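Local structure of PbSGBP-B lipoprotein (Prevotella bryantii B14, 6D2Y) at residues I43-V48 with S53-A58; I64-D69 with D110-I115; G272-E277 with W362-N367; L428-Y433 with L439-E444. The protein probably binds polysaccharides at the bacterial surface, as a lipoprotein linked to a polysaccharide utilization locus, and carries a bound magnesium ion. All coordinates share one frame; numbering follows the deposited sequence.

Interaction 1: residues I43-V48 with S53-A58; sequences IRPVDV and SLLTSA
The flat carbonyl group of I43 receives L55 N 21° out of its plane, in a short hydrogen bond of 2.6 Å from L55 N to I43 O. A weaker CA-H...O contact from L54 CA (3.3 Å) also reaches I43 O. In the opposite sense I43 N gives its hydrogen to a water 3.0 Å away, which also makes a weak bond to L55 O. Next to this pair the puckered ring of P45 meets the branched end of L55, with P45 CG 3.8 Å from L55 CD1 and P45 CD 3.9 Å from L55 CG; P45 CD also borders the S53–L54 peptide. The side chain of L55 reaches the proline because its CG lies beside the backbone N (chi1 -58°). Here the chain leaves strand 39-45 of one sheet of the N-terminal sandwich and turns back antiparallel toward strand 57-59 of the other, while R44 bonds through its backbone to C65. I43 and L55 thus share one direct N-H...O bond, the return bond from I43 N to L55 O being replaced by a water whose second bond is weak, beside an apolar proline–leucine contact.

Interaction 2: residues I64-D69 with D110-I115; sequences ICLVGD and DKMYMI
L66 and M112 mark the closest approach of the two backbones, and even there their CA atoms stand 11.1 Å apart. Both segments are largely extended strands, the second following the loop residue D110, yet no backbone hydrogen bond joins them. Their separation is bridged entirely by side chains. L66 directs its CB at the other strand, as do M112 and M114, which alternate with residues on the outer side of strand 111-116: the Y113 ring there has CB of K111 over one face, toward the rim, and K111 NZ forms a salt bridge with D125. This is the face-to-face packing of a beta sandwich, strand 63-69 being central in the three-stranded sheet and strand 111-116 lying within the five-stranded one. The two selenomethionine methyl groups converge tip to tip on the isobutyl end of L66. Its CD2 makes the shortest contacts, 3.5 Å to M114 CE and 3.7 Å to M112 CE. M112 CE also rests 3.8 Å from L66 CG and 3.9 Å from L66 CD1, so it sits against the fork of the leucine, whereas M114 touches CD2 alone. Both selenoether chains bend at their last torsion (chi3 88° in M112, 103° in M114), which swings each CE away from an extended course and onto the leucine. The surroundings are equally apolar: M112 also packs on I43, F79 and Y124, M114 on V40 and I74, and L66 on L71.

Interaction 3: residues G272-E277 with W362-N367; sequences GKWNDE and WFHAQN
W274 meets two consecutive aromatic residues, F363 and H364, in two different ways with the same six-membered ring. Toward H364 it presents its edge: W274 CZ3 lies over one face of the imidazole, 3.6 Å from H364 NE2, and CH2 is equally near NE2 but outside the rim, in an offset edge-to-face pair with planes at 78° and centroids 5.2 Å apart. Against F363 the planes are inclined by only 30°, but the rings are slid so far (centroids 5.6 Å apart) that they barely overlap, and the contact narrows to W274 CH2 and F363 CZ at 3.4 Å. F363 and H364 also touch each other, with H364 CD2 over the rim of one phenyl face, so the three rings form an aromatic cluster. The indole spans the distance between the loops because its CG is anti to the backbone N (chi1 -173°). The cluster joins two loops at one end of the C-terminal beta sandwich, within the region assigned to xyloglucan binding, and F427 adds another edge-to-face partner to W274. A glycerol, probably from the crystallisation liquor, lies about 4 Å from the W274 side chain. Within its own loop, D276 OD2 accepts from W274 NE1, though the modelled distance is too short to be taken literally. The loop is further shaped by an Asx turn, in which N275 OD1 accepts a hydrogen bond from the backbone N-H of E277, the donor standing above the amide carbonyl plane.

Interaction 4: residues L428-Y433 with L439-E444; sequences LIKGAY and LPDGVE
K430 reaches across to D441 and forms a salt bridge through a single carboxylate oxygen: K430 NZ is modelled 2.3 Å from D441 OD1, while OD2 stays 4.1 Å from the ammonium nitrogen. The shorter distance cannot be taken literally, though the placement is that of a salt bridge. The ammonium end also lies near the backbone carbonyl of L439, whose O is 3.2 Å from K430 CE. Before arriving there the lysine leaves with CG anti to its backbone N (chi1 173°), then bends at its second and fourth torsions, and its chain slides past L439 in the opposite direction, CG standing 4.1 Å from L439 CB. L439 CD1 rests against the backbone N of G431 at 4.2 Å. Both segments belong to the irregular connection that leads from strand 423-428 in one sheet of the C-terminal sandwich to strand 449-458 in the other, and the salt bridge links its outgoing and returning arms. Backbone polar groups on these arms find partners in strand 330-335, where Q331 NE2 donates to I429 O, and in neighbouring loops: G431 O accepts from the hydroxyl of S437, which lies in the bend between the two segments, and K430, G442 and V443 make backbone bonds to G272, A270 and G326 respectively. Farther along, the hydroxyl of Y433 is held by E405 OE2 on one hand and by the backbone N of Q366 on the other.

Overall arrangement
From the N terminus, interaction 1 closes the short turn after strand 39-45, and interaction 2 then closes a longer excursion from strand 63-69 to strand 111-116. They touch, through a probable bond from C65 N to R44 O and through I43 against M112, so the turn at strand 39-45 adjoins the packing between the two sheets of the N-terminal sandwich. The centres of interactions 3 and 4 lie about 56 to 65 Å from those of interactions 1 and 2. They meet at one end of the C-terminal sandwich, where interaction 3 joins the loop before strand 279-282 to that before strand 372-374, and interaction 4 closes a five-residue bend between strands 423-428 and 449-458. All four follow in series, none enclosing or crossing another.

Interaction 1: residues I43-V48 with S53-A58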
loop_
_atom_site.group_PDB
_atom_site.type_symbol
_atom_site.label_atom_id
_atom_site.label_comp_id
_atom_site.label_asym_id
_atom_site.label_seq_id
_atom_site.Cartn_x
_atom_site.Cartn_y
_atom_site.Cartn_z
ATOM N N ILE A 43 -27.012 3.979 -29.793
ATOM C CA ILE A 43 -27.286 3.500 -28.444
ATOM C C ILE A 43 -27.338 4.701 -27.513
ATOM O O ILE A 43 -26.414 5.522 -27.498
ATOM C CB ILE A 43 -26.225 2.491 -27.969
ATOM C CG1 ILE A 43 -26.066 1.363 -28.989
ATOM C CG2 ILE A 43 -26.585 1.949 -26.589
ATOM C CD1 ILE A 43 -25.504 0.095 -28.402
ATOM N N ARG A 44 -28.410 4.798 -26.736
ATOM C CA ARG A 44 -28.634 5.890 -25.805
ATOM C C ARG A 44 -28.806 5.347 -24.391
ATOM O O ARG A 44 -29.125 4.166 -24.204
ATOM C CB ARG A 44 -29.874 6.702 -26.210
ATOM C CG ARG A 44 -31.190 6.126 -25.716
ATOM C CD ARG A 44 -32.383 6.828 -26.348
ATOM N NE ARG A 44 -33.637 6.140 -26.051
ATOM C CZ ARG A 44 -34.694 6.129 -26.858
ATOM N NH1 ARG A 44 -34.652 6.772 -28.017
ATOM N NH2 ARG A 44 -35.794 5.475 -26.505
ATOM N N PRO A 45 -28.580 6.172 -23.370
ATOM C CA PRO A 45 -28.797 5.720 -21.992
ATOM C C PRO A 45 -30.278 5.510 -21.710
ATOM O O PRO A 45 -31.157 5.928 -22.466
ATOM C CB PRO A 45 -28.222 6.856 -21.140
ATOM C CG PRO A 45 -27.327 7.620 -22.066
ATOM C CD PRO A 45 -27.959 7.507 -23.416
ATOM N N VAL A 46 -30.548 4.846 -20.588
ATOM C CA VAL A 46 -31.918 4.512 -20.222
ATOM C C VAL A 46 -32.510 5.456 -19.175
ATOM O O VAL A 46 -33.743 5.584 -19.106
ATOM C CB VAL A 46 -32.017 3.048 -19.740
ATOM C CG1 VAL A 46 -31.622 2.927 -18.275
ATOM C CG2 VAL A 46 -33.420 2.507 -19.969
ATOM N N ASP A 47 -31.685 6.121 -18.372
ATOM C CA ASP A 47 -32.240 7.030 -17.382
ATOM C C ASP A 47 -32.502 8.400 -18.007
ATOM O O ASP A 47 -31.912 8.777 -19.024
ATOM C CB ASP A 47 -31.321 7.136 -16.156
ATOM C CG ASP A 47 -29.958 7.725 -16.476
ATOM O OD1 ASP A 47 -29.890 8.854 -17.000
ATOM O OD2 ASP A 47 -28.944 7.054 -16.190
ATOM N N VAL A 48 -33.411 9.145 -17.379
ATOM C CA VAL A 48 -33.903 10.383 -17.974
ATOM C C VAL A 48 -32.873 11.502 -17.855
ATOM O O VAL A 48 -32.617 12.228 -18.821
ATOM C CB VAL A 48 -35.247 10.771 -17.326
ATOM C CG1 VAL A 48 -35.527 12.255 -17.507
ATOM C CG2 VAL A 48 -36.378 9.930 -17.906
ATOM N N SER A 53 -26.550 11.748 -24.725
ATOM C CA SER A 53 -27.651 11.355 -25.590
ATOM C C SER A 53 -27.283 10.192 -26.498
ATOM O O SER A 53 -28.152 9.685 -27.216
ATOM C CB SER A 53 -28.113 12.545 -26.439
ATOM O OG SER A 53 -27.023 13.122 -27.136
ATOM N N LEU A 54 -26.023 9.764 -26.479
ATOM C CA LEU A 54 -25.556 8.660 -27.303
ATOM C C LEU A 54 -24.329 8.056 -26.635
ATOM O O LEU A 54 -23.514 8.782 -26.059
ATOM C CB LEU A 54 -25.231 9.132 -28.726
ATOM C CG LEU A 54 -24.828 8.083 -29.763
ATOM C CD1 LEU A 54 -25.292 8.546 -31.123
ATOM C CD2 LEU A 54 -23.324 7.847 -29.776
ATOM N N LEU A 55 -24.205 6.734 -26.719
ATOM C CA LEU A 55 -23.130 5.998 -26.069
ATOM C C LEU A 55 -22.393 5.145 -27.091
ATOM O O LEU A 55 -23.019 4.388 -27.840
ATOM C CB LEU A 55 -23.667 5.102 -24.949
ATOM C CG LEU A 55 -24.451 5.759 -23.815
ATOM C CD1 LEU A 55 -25.012 4.696 -22.884
ATOM C CD2 LEU A 55 -23.576 6.740 -23.050
ATOM N N THR A 56 -21.069 5.276 -27.119
ATOM C CA THR A 56 -20.205 4.332 -27.813
ATOM C C THR A 56 -19.533 3.363 -26.852
ATOM O O THR A 56 -18.785 2.486 -27.294
ATOM C CB THR A 56 -19.137 5.072 -28.628
ATOM O OG1 THR A 56 -18.345 5.885 -27.754
ATOM C CG2 THR A 56 -19.787 5.952 -29.684
ATOM N N SER A 57 -19.784 3.506 -25.551
ATOM C CA SER A 57 -19.205 2.645 -24.531
ATOM C C SER A 57 -20.140 2.632 -23.328
ATOM O O SER A 57 -21.056 3.450 -23.221
ATOM C CB SER A 57 -17.804 3.117 -24.138
ATOM O OG SER A 57 -17.876 4.090 -23.109
ATOM N N ALA A 58 -19.901 1.687 -22.419
ATOM C CA ALA A 58 -20.705 1.582 -21.208
ATOM C C ALA A 58 -19.987 0.691 -20.208
ATOM O O ALA A 58 -19.314 -0.268 -20.598
ATOM C CB ALA A 58 -22.102 1.020 -21.508
HETATM O O HOH W 1 -24.380 4.914 -30.924
#

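Interaction 2: residues I64-D69 with D110-I115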
loop_
_atom_site.group_PDB
_atom_site.type_symbol
_atom_site.label_atom_id
_atom_site.label_comp_id
_atom_site.label_asym_id
_atom_site.label_seq_id
_atom_site.Cartn_x
_atom_site.Cartn_y
_atom_site.Cartn_z
ATOM N N ILE A 64 -28.391 0.115 -21.008
ATOM C CA ILE A 64 -28.384 0.911 -22.227
ATOM C C ILE A 64 -29.629 0.578 -23.039
ATOM O O ILE A 64 -30.291 -0.439 -22.821
ATOM C CB ILE A 64 -27.110 0.679 -23.063
ATOM C CG1 ILE A 64 -27.043 -0.776 -23.537
ATOM C CG2 ILE A 64 -25.872 1.038 -22.260
ATOM C CD1 ILE A 64 -25.831 -1.086 -24.385
ATOM N N CYS A 65 -29.942 1.456 -23.991
ATOM C CA CYS A 65 -31.113 1.294 -24.846
ATOM C C CYS A 65 -30.687 1.374 -26.302
ATOM O O CYS A 65 -30.131 2.389 -26.736
ATOM C CB CYS A 65 -32.175 2.353 -24.544
ATOM S SG CYS A 65 -33.622 2.238 -25.618
ATOM N N LEU A 66 -30.958 0.310 -27.054
ATOM C CA LEU A 66 -30.650 0.273 -28.475
ATOM C C LEU A 66 -31.734 0.992 -29.264
ATOM O O LEU A 66 -32.921 0.905 -28.939
ATOM C CB LEU A 66 -30.527 -1.173 -28.958
ATOM C CG LEU A 66 -29.217 -1.945 -28.753
ATOM C CD1 LEU A 66 -28.684 -1.845 -27.336
ATOM C CD2 LEU A 66 -29.424 -3.400 -29.118
ATOM N N VAL A 67 -31.323 1.707 -30.307
ATOM C CA VAL A 67 -32.249 2.439 -31.164
ATOM C C VAL A 67 -32.002 1.964 -32.592
ATOM O O VAL A 67 -31.059 2.411 -33.253
ATOM C CB VAL A 67 -32.092 3.958 -31.038
ATOM C CG1 VAL A 67 -32.929 4.670 -32.092
ATOM C CG2 VAL A 67 -32.504 4.409 -29.645
ATOM N N GLY A 68 -32.841 1.047 -33.060
ATOM C CA GLY A 68 -32.744 0.501 -34.399
ATOM C C GLY A 68 -34.096 0.003 -34.858
ATOM O O GLY A 68 -35.113 0.409 -34.293
ATOM N N ASP A 69 -34.140 -0.844 -35.885
ATOM C CA ASP A 69 -35.390 -1.426 -36.360
ATOM C C ASP A 69 -35.265 -2.944 -36.422
ATOM O O ASP A 69 -34.162 -3.497 -36.464
ATOM C CB ASP A 69 -35.808 -0.887 -37.749
ATOM C CG ASP A 69 -36.041 0.627 -37.768
ATOM O OD1 ASP A 69 -36.560 1.124 -38.788
ATOM O OD2 ASP A 69 -35.707 1.330 -36.794
ATOM N N ASP A 110 -14.440 -5.625 -28.527
ATOM C CA ASP A 110 -15.108 -4.328 -28.635
ATOM C C ASP A 110 -16.255 -4.391 -29.640
ATOM O O ASP A 110 -16.390 -3.553 -30.534
ATOM C CB ASP A 110 -14.115 -3.222 -28.996
ATOM C CG ASP A 110 -13.198 -2.863 -27.841
ATOM O OD1 ASP A 110 -13.511 -3.223 -26.685
ATOM O OD2 ASP A 110 -12.163 -2.210 -28.090
ATOM N N LYS A 111 -17.084 -5.419 -29.490
ATOM C CA LYS A 111 -18.268 -5.592 -30.312
ATOM C C LYS A 111 -19.378 -6.192 -29.465
ATOM O O LYS A 111 -19.119 -6.972 -28.543
ATOM C CB LYS A 111 -17.989 -6.493 -31.531
ATOM C CG LYS A 111 -17.012 -5.889 -32.534
ATOM C CD LYS A 111 -16.619 -6.864 -33.628
ATOM C CE LYS A 111 -15.431 -6.334 -34.422
ATOM N NZ LYS A 111 -15.704 -4.991 -35.001
HETATM N N MSE A 112 -20.610 -5.805 -29.772
HETATM C CA MSE A 112 -21.792 -6.441 -29.196
HETATM C C MSE A 112 -22.434 -7.286 -30.290
HETATM O O MSE A 112 -22.844 -6.760 -31.322
HETATM C CB MSE A 112 -22.777 -5.397 -28.662
HETATM C CG MSE A 112 -24.255 -5.781 -28.755
HETATM SE SE MSE A 112 -25.430 -4.482 -27.873
HETATM C CE MSE A 112 -25.713 -3.293 -29.354
ATOM N N TYR A 113 -22.498 -8.594 -30.076
ATOM C CA TYR A 113 -22.976 -9.517 -31.095
ATOM C C TYR A 113 -24.473 -9.730 -30.928
ATOM O O TYR A 113 -24.933 -10.136 -29.857
ATOM C CB TYR A 113 -22.226 -10.846 -31.018
ATOM C CG TYR A 113 -20.726 -10.698 -31.127
ATOM C CD1 TYR A 113 -20.089 -10.706 -32.360
ATOM C CD2 TYR A 113 -19.945 -10.543 -29.990
ATOM C CE1 TYR A 113 -18.715 -10.567 -32.460
ATOM C CE2 TYR A 113 -18.574 -10.403 -30.080
ATOM C CZ TYR A 113 -17.964 -10.416 -31.316
ATOM O OH TYR A 113 -16.598 -10.278 -31.415
HETATM N N MSE A 114 -25.230 -9.455 -31.981
HETATM C CA MSE A 114 -26.654 -9.744 -31.975
HETATM C C MSE A 114 -26.910 -11.041 -32.719
HETATM O O MSE A 114 -26.470 -11.198 -33.862
HETATM C CB MSE A 114 -27.437 -8.604 -32.606
HETATM C CG MSE A 114 -26.900 -7.242 -32.248
HETATM SE SE MSE A 114 -27.660 -5.862 -33.374
HETATM C CE MSE A 114 -28.892 -5.200 -32.078
ATOM N N ILE A 115 -27.610 -11.974 -32.072
ATOM C CA ILE A 115 -27.875 -13.291 -32.639
ATOM C C ILE A 115 -29.366 -13.420 -32.925
ATOM O O ILE A 115 -30.203 -13.230 -32.032
ATOM C CB ILE A 115 -27.404 -14.440 -31.732
ATOM C CG1 ILE A 115 -25.911 -14.341 -31.396
ATOM C CG2 ILE A 115 -27.670 -15.765 -32.414
ATOM C CD1 ILE A 115 -25.499 -15.236 -30.246
#

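Interaction 3: residues G272-E277 with W362-N367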
loop_
_atom_site.group_PDB
_atom_site.type_symbol
_atom_site.label_atom_id
_atom_site.label_comp_id
_atom_site.label_asym_id
_atom_site.label_seq_id
_atom_site.Cartn_x
_atom_site.Cartn_y
_atom_site.Cartn_z
ATOM N N GLY A 272 2.963 -10.277 25.384
ATOM C CA GLY A 272 3.609 -9.054 24.925
ATOM C C GLY A 272 4.112 -8.160 26.037
ATOM O O GLY A 272 4.045 -6.929 25.919
ATOM N N LYS A 273 4.624 -8.753 27.115
ATOM C CA LYS A 273 5.041 -7.982 28.277
ATOM C C LYS A 273 6.172 -7.026 27.918
ATOM O O LYS A 273 6.958 -7.273 26.999
ATOM C CB LYS A 273 5.475 -8.923 29.405
ATOM C CG LYS A 273 5.800 -8.230 30.720
ATOM C CD LYS A 273 6.484 -9.168 31.703
ATOM C CE LYS A 273 5.812 -9.121 33.067
ATOM N NZ LYS A 273 6.199 -10.277 33.924
ATOM N N TRP A 274 6.233 -5.912 28.652
ATOM C CA TRP A 274 7.258 -4.899 28.437
ATOM C C TRP A 274 8.649 -5.513 28.512
ATOM O O TRP A 274 9.009 -6.162 29.498
ATOM C CB TRP A 274 7.114 -3.781 29.475
ATOM C CG TRP A 274 8.014 -2.588 29.249
ATOM C CD1 TRP A 274 9.378 -2.590 29.151
ATOM C CD2 TRP A 274 7.609 -1.218 29.115
ATOM N NE1 TRP A 274 9.843 -1.314 28.954
ATOM C CE2 TRP A 274 8.779 -0.452 28.929
ATOM C CE3 TRP A 274 6.372 -0.566 29.132
ATOM C CZ2 TRP A 274 8.746 0.931 28.762
ATOM C CZ3 TRP A 274 6.343 0.808 28.963
ATOM C CH2 TRP A 274 7.522 1.542 28.782
ATOM N N ASN A 275 9.426 -5.295 27.455
ATOM C CA ASN A 275 10.804 -5.770 27.367
ATOM C C ASN A 275 11.532 -4.823 26.421
ATOM O O ASN A 275 11.262 -4.824 25.214
ATOM C CB ASN A 275 10.856 -7.214 26.866
ATOM C CG ASN A 275 12.233 -7.843 27.014
ATOM O OD1 ASN A 275 13.234 -7.147 27.177
ATOM N ND2 ASN A 275 12.290 -9.172 26.936
ATOM N N ASP A 276 12.439 -4.004 26.967
ATOM C CA ASP A 276 13.167 -3.020 26.169
ATOM C C ASP A 276 14.105 -3.641 25.140
ATOM O O ASP A 276 14.687 -2.899 24.335
ATOM C CB ASP A 276 13.972 -2.075 27.072
ATOM C CG ASP A 276 13.138 -1.469 28.186
ATOM O OD1 ASP A 276 13.634 -1.359 29.323
ATOM O OD2 ASP A 276 11.962 -1.114 27.904
ATOM N N GLU A 277 14.269 -4.967 25.145
ATOM C CA GLU A 277 15.039 -5.615 24.093
ATOM C C GLU A 277 14.406 -5.428 22.722
ATOM O O GLU A 277 15.098 -5.576 21.708
ATOM C CB GLU A 277 15.194 -7.108 24.383
ATOM C CG GLU A 277 16.174 -7.440 25.494
ATOM C CD GLU A 277 17.617 -7.358 25.036
ATOM O OE1 GLU A 277 17.876 -7.600 23.838
ATOM O OE2 GLU A 277 18.495 -7.065 25.876
ATOM N N TRP A 362 6.081 8.782 27.531
ATOM C CA TRP A 362 5.373 9.648 26.597
ATOM C C TRP A 362 4.490 8.862 25.636
ATOM O O TRP A 362 3.480 9.391 25.157
ATOM C CB TRP A 362 6.372 10.505 25.820
ATOM C CG TRP A 362 7.217 9.725 24.869
ATOM C CD1 TRP A 362 8.342 9.010 25.165
ATOM C CD2 TRP A 362 7.006 9.577 23.461
ATOM N NE1 TRP A 362 8.844 8.427 24.027
ATOM C CE2 TRP A 362 8.042 8.759 22.967
ATOM C CE3 TRP A 362 6.042 10.055 22.569
ATOM C CZ2 TRP A 362 8.142 8.411 21.622
ATOM C CZ3 TRP A 362 6.142 9.705 21.235
ATOM C CH2 TRP A 362 7.184 8.894 20.774
ATOM N N PHE A 363 4.840 7.612 25.340
ATOM C CA PHE A 363 4.033 6.797 24.442
ATOM C C PHE A 363 2.989 5.962 25.172
ATOM O O PHE A 363 2.247 5.220 24.519
ATOM C CB PHE A 363 4.929 5.890 23.582
ATOM C CG PHE A 363 5.824 4.977 24.372
ATOM C CD1 PHE A 363 5.384 3.726 24.772
ATOM C CD2 PHE A 363 7.114 5.362 24.697
ATOM C CE1 PHE A 363 6.208 2.883 25.494
ATOM C CE2 PHE A 363 7.942 4.522 25.418
ATOM C CZ PHE A 363 7.488 3.281 25.815
ATOM N N HIS A 364 2.901 6.067 26.496
ATOM C CA HIS A 364 1.845 5.405 27.257
ATOM C C HIS A 364 1.400 6.298 28.414
ATOM O O HIS A 364 1.313 5.876 29.568
ATOM C CB HIS A 364 2.289 4.020 27.733
ATOM C CG HIS A 364 3.362 4.041 28.778
ATOM N ND1 HIS A 364 3.096 3.866 30.118
ATOM C CD2 HIS A 364 4.703 4.194 28.676
ATOM C CE1 HIS A 364 4.226 3.921 30.800
ATOM N NE2 HIS A 364 5.217 4.118 29.949
ATOM N N ALA A 365 1.080 7.551 28.098
ATOM C CA ALA A 365 0.705 8.546 29.092
ATOM C C ALA A 365 -0.804 8.668 29.273
ATOM O O ALA A 365 -1.258 9.581 29.970
ATOM C CB ALA A 365 1.297 9.907 28.722
ATOM N N GLN A 366 -1.586 7.773 28.663
ATOM C CA GLN A 366 -3.049 7.797 28.761
ATOM C C GLN A 366 -3.616 9.149 28.330
ATOM O O GLN A 366 -4.538 9.685 28.947
ATOM C CB GLN A 366 -3.516 7.440 30.174
ATOM C CG GLN A 366 -4.084 6.038 30.307
ATOM C CD GLN A 366 -4.581 5.734 31.706
ATOM O OE1 GLN A 366 -5.692 5.238 31.888
ATOM N NE2 GLN A 366 -3.757 6.030 32.704
ATOM N N ASN A 367 -3.063 9.703 27.250
ATOM C CA ASN A 367 -3.484 11.006 26.748
ATOM C C ASN A 367 -4.076 10.927 25.344
ATOM O O ASN A 367 -4.175 11.950 24.664
ATOM C CB ASN A 367 -2.316 11.996 26.774
ATOM C CG ASN A 367 -1.209 11.621 25.805
ATOM O OD1 ASN A 367 -1.090 10.467 25.394
ATOM N ND2 ASN A 367 -0.393 12.601 25.435
#

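Interaction 4: residues L428-Y433 with L439-E444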
loop_
_atom_site.group_PDB
_atom_site.type_symbol
_atom_site.label_atom_id
_atom_site.label_comp_id
_atom_site.label_asym_id
_atom_site.label_seq_id
_atom_site.Cartn_x
_atom_site.Cartn_y
_atom_site.Cartn_z
ATOM N N LEU A 428 7.926 -3.310 20.214
ATOM C CA LEU A 428 7.118 -4.526 20.172
ATOM C C LEU A 428 6.570 -4.771 21.569
ATOM O O LEU A 428 7.273 -5.286 22.441
ATOM C CB LEU A 428 7.956 -5.711 19.705
ATOM C CG LEU A 428 8.066 -6.064 18.224
ATOM C CD1 LEU A 428 8.314 -4.840 17.362
ATOM C CD2 LEU A 428 9.192 -7.067 18.060
ATOM N N ILE A 429 5.312 -4.403 21.795
ATOM C CA ILE A 429 4.738 -4.497 23.131
ATOM C C ILE A 429 3.221 -4.477 23.013
ATOM O O ILE A 429 2.657 -3.785 22.161
ATOM C CB ILE A 429 5.257 -3.357 24.041
ATOM C CG1 ILE A 429 4.694 -3.491 25.457
ATOM C CG2 ILE A 429 4.913 -1.998 23.450
ATOM C CD1 ILE A 429 5.220 -2.454 26.412
ATOM N N LYS A 430 2.568 -5.255 23.871
ATOM C CA LYS A 430 1.126 -5.187 24.065
ATOM C C LYS A 430 0.861 -4.328 25.296
ATOM O O LYS A 430 1.204 -4.715 26.417
ATOM C CB LYS A 430 0.522 -6.581 24.224
ATOM C CG LYS A 430 -0.947 -6.566 24.604
ATOM C CD LYS A 430 -1.313 -7.762 25.466
ATOM C CE LYS A 430 -2.817 -7.869 25.638
ATOM N NZ LYS A 430 -3.295 -9.277 25.630
ATOM N N GLY A 431 0.262 -3.157 25.083
ATOM C CA GLY A 431 -0.022 -2.266 26.185
ATOM C C GLY A 431 -1.322 -2.597 26.887
ATOM O O GLY A 431 -2.226 -3.219 26.331
ATOM N N ALA A 432 -1.409 -2.164 28.146
ATOM C CA ALA A 432 -2.591 -2.427 28.963
ATOM C C ALA A 432 -2.799 -1.230 29.886
ATOM O O ALA A 432 -2.139 -1.118 30.923
ATOM C CB ALA A 432 -2.441 -3.721 29.752
ATOM N N TYR A 433 -3.714 -0.347 29.500
ATOM C CA TYR A 433 -4.081 0.788 30.334
ATOM C C TYR A 433 -5.043 0.345 31.423
ATOM O O TYR A 433 -6.086 -0.252 31.134
ATOM C CB TYR A 433 -4.737 1.879 29.499
ATOM C CG TYR A 433 -3.778 2.846 28.867
ATOM C CD1 TYR A 433 -2.491 3.018 29.363
ATOM C CD2 TYR A 433 -4.164 3.588 27.771
ATOM C CE1 TYR A 433 -1.619 3.911 28.772
ATOM C CE2 TYR A 433 -3.311 4.472 27.185
ATOM C CZ TYR A 433 -2.041 4.635 27.678
ATOM O OH TYR A 433 -1.211 5.536 27.057
ATOM N N LEU A 439 -5.915 -5.158 22.718
ATOM C CA LEU A 439 -5.045 -5.928 21.846
ATOM C C LEU A 439 -4.942 -7.369 22.343
ATOM O O LEU A 439 -5.150 -7.642 23.529
ATOM C CB LEU A 439 -3.657 -5.294 21.769
ATOM C CG LEU A 439 -3.600 -3.868 21.219
ATOM C CD1 LEU A 439 -2.609 -3.020 22.005
ATOM C CD2 LEU A 439 -3.272 -3.867 19.731
ATOM N N PRO A 440 -4.631 -8.313 21.451
ATOM C CA PRO A 440 -4.673 -9.731 21.831
ATOM C C PRO A 440 -3.318 -10.316 22.191
ATOM O O PRO A 440 -2.267 -9.753 21.864
ATOM C CB PRO A 440 -5.234 -10.402 20.573
ATOM C CG PRO A 440 -4.840 -9.478 19.435
ATOM C CD PRO A 440 -4.418 -8.148 20.006
ATOM N N ASP A 441 -3.346 -11.461 22.865
ATOM C CA ASP A 441 -2.149 -12.235 23.141
ATOM C C ASP A 441 -1.693 -12.966 21.881
ATOM O O ASP A 441 -2.431 -13.100 20.901
ATOM C CB ASP A 441 -2.408 -13.237 24.265
ATOM C CG ASP A 441 -2.539 -12.576 25.621
ATOM O OD1 ASP A 441 -2.269 -11.360 25.722
ATOM O OD2 ASP A 441 -2.916 -13.273 26.586
ATOM N N GLY A 442 -0.456 -13.451 21.918
ATOM C CA GLY A 442 0.114 -14.221 20.838
ATOM C C GLY A 442 0.646 -15.551 21.342
ATOM O O GLY A 442 0.173 -16.101 22.338
ATOM N N VAL A 443 1.644 -16.065 20.628
ATOM C CA VAL A 443 2.352 -17.278 21.016
ATOM C C VAL A 443 3.783 -16.904 21.373
ATOM O O VAL A 443 4.371 -16.001 20.766
ATOM C CB VAL A 443 2.310 -18.349 19.904
ATOM C CG1 VAL A 443 0.878 -18.576 19.442
ATOM C CG2 VAL A 443 3.188 -17.952 18.727
ATOM N N GLU A 444 4.331 -17.581 22.381
ATOM C CA GLU A 444 5.694 -17.301 22.812
ATOM C C GLU A 444 6.668 -17.571 21.674
ATOM O O GLU A 444 6.555 -18.573 20.962
ATOM C CB GLU A 444 6.048 -18.151 24.033
ATOM C CG GLU A 444 7.394 -17.828 24.654
ATOM C CD GLU A 444 7.753 -18.778 25.780
ATOM O OE1 GLU A 444 7.423 -19.979 25.674
ATOM O OE2 GLU A 444 8.359 -18.323 26.772
#